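Local coordinates for ESAT-6/WXG100 secretion system protein (Streptococcus gallolyticus, PDB 7JQE), which is a membrane subunit of the type VIIb secretion system, probably taking part in bacterial toxin export through an elongated region outside the cell, at residues V339-A342 with S348-I351. Residues are numbered along the deposited sequence; the frame is centred on the assembly and turned at random.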
loop_
_atom_site.group_PDB
_atom_site.type_symbol
_atom_site.label_atom_id
_atom_site.label_comp_id
_atom_site.label_asym_id
_atom_site.label_seq_id
_atom_site.Cartn_x
_atom_site.Cartn_y
_atom_site.Cartn_z
ATOM N N VAL A 339 -65.072 1.044 8.988
ATOM C CA VAL A 339 -65.768 2.180 8.397
ATOM C C VAL A 339 -67.125 2.292 9.075
ATOM O O VAL A 339 -67.907 1.334 9.068
ATOM C CB VAL A 339 -65.919 2.034 6.876
ATOM C CG1 VAL A 339 -66.474 3.309 6.277
ATOM C CG2 VAL A 339 -64.573 1.697 6.254
ATOM N N VAL A 340 -67.396 3.452 9.672
ATOM C CA VAL A 340 -68.585 3.646 10.493
ATOM C C VAL A 340 -68.972 5.116 10.441
ATOM O O VAL A 340 -68.129 5.986 10.206
ATOM C CB VAL A 340 -68.349 3.186 11.952
ATOM C CG1 VAL A 340 -67.969 1.707 12.002
ATOM C CG2 VAL A 340 -67.272 4.039 12.609
ATOM N N PHE A 341 -70.260 5.389 10.652
ATOM C CA PHE A 341 -70.725 6.765 10.766
ATOM C C PHE A 341 -70.152 7.407 12.025
ATOM O O PHE A 341 -70.112 6.789 13.093
ATOM C CB PHE A 341 -72.254 6.821 10.792
ATOM C CG PHE A 341 -72.892 6.472 9.477
ATOM C CD1 PHE A 341 -72.712 7.284 8.371
ATOM C CD2 PHE A 341 -73.669 5.334 9.346
ATOM C CE1 PHE A 341 -73.290 6.967 7.158
ATOM C CE2 PHE A 341 -74.251 5.010 8.136
ATOM C CZ PHE A 341 -74.061 5.829 7.041
ATOM N N ALA A 342 -69.724 8.665 11.897
ATOM C CA ALA A 342 -68.878 9.272 12.922
ATOM C C ALA A 342 -69.626 9.495 14.232
ATOM O O ALA A 342 -69.053 9.319 15.314
ATOM C CB ALA A 342 -68.299 10.589 12.406
ATOM N N SER A 348 -75.667 1.795 9.889
ATOM C CA SER A 348 -76.958 1.926 9.227
ATOM C C SER A 348 -77.675 3.160 9.752
ATOM O O SER A 348 -77.747 3.375 10.967
ATOM C CB SER A 348 -77.819 0.677 9.449
ATOM O OG SER A 348 -79.005 0.735 8.682
ATOM N N LYS A 349 -78.204 3.965 8.833
ATOM C CA LYS A 349 -78.964 5.153 9.184
ATOM C C LYS A 349 -80.211 5.236 8.315
ATOM O O LYS A 349 -80.233 4.750 7.182
ATOM C CB LYS A 349 -78.131 6.430 9.017
ATOM C CG LYS A 349 -77.590 6.997 10.314
ATOM C CD LYS A 349 -76.742 8.234 10.054
ATOM C CE LYS A 349 -76.301 8.885 11.354
ATOM N NZ LYS A 349 -75.619 7.917 12.248
ATOM N N THR A 350 -81.253 5.856 8.865
ATOM C CA THR A 350 -82.486 6.141 8.141
ATOM C C THR A 350 -82.765 7.634 8.234
ATOM O O THR A 350 -82.776 8.199 9.333
ATOM C CB THR A 350 -83.668 5.341 8.699
ATOM O OG1 THR A 350 -84.801 5.508 7.838
ATOM C CG2 THR A 350 -84.038 5.821 10.096
ATOM N N ILE A 351 -82.979 8.271 7.085
ATOM C CA ILE A 351 -83.208 9.706 7.020
ATOM C C ILE A 351 -84.578 9.966 6.396
ATOM O O ILE A 351 -85.202 9.079 5.812
ATOM C CB ILE A 351 -82.107 10.435 6.232
ATOM C CG1 ILE A 351 -82.122 9.983 4.772
ATOM C CG2 ILE A 351 -80.745 10.170 6.853
ATOM C CD1 ILE A 351 -81.090 10.672 3.910
#
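Lys-349 lays its aliphatic chain over one face of the Phe-341 ring, running from the far rim back toward the Phe-341 backbone. From the strand 348-351, CB starts above the ring plane, just outside the far corner, 4.2 Å from Phe-341 CE2. CG continues over the same flank, 4.4 Å from Phe-341 CD2. CD reaches the middle: it stands 4.3 Å from the ring centroid, only 10° off the ring normal, in a CH-pi contact centred on the face. CE carries the chain on toward the root of the aromatic side chain. The chain is extended through chi2 and chi3 and bends at its last torsion (chi4 54°), which brings NZ to 3.8 Å from Phe-341 CB. There the ammonium stands above the CB end of the CB-CG bond, beyond the ring atoms but on the same side of the plane as CD, and forms salt bridges with Asp-343 and Asp-344 in the connecting loop. Hydrophobic stem and charged tip thus take different partners, and the loop's acidic groups probably offset the lysine charge. The two strands belong to different antiparallel sheets that face each other as a beta-sandwich: 337-341 is the outermost strand of one and 348-351 of the other, so the short connection 342-347 crosses between sheets at their margin. Phe-341 points inward from its strand and is buried between the sheets, also touching Ile-331 and Leu-357. The backbone N of Ser-348 comes up to the rim of the ring, roughly level with it, 3.9 Å from Phe-341 CE2, a van der Waals approach. Backbone pairing instead runs within each sheet, Val-340 with Ser-360 and Lys-349 with Val-329. The sandwich lies far out along the elongated chain, about 74 Å from the chain centre to the centre of this contact.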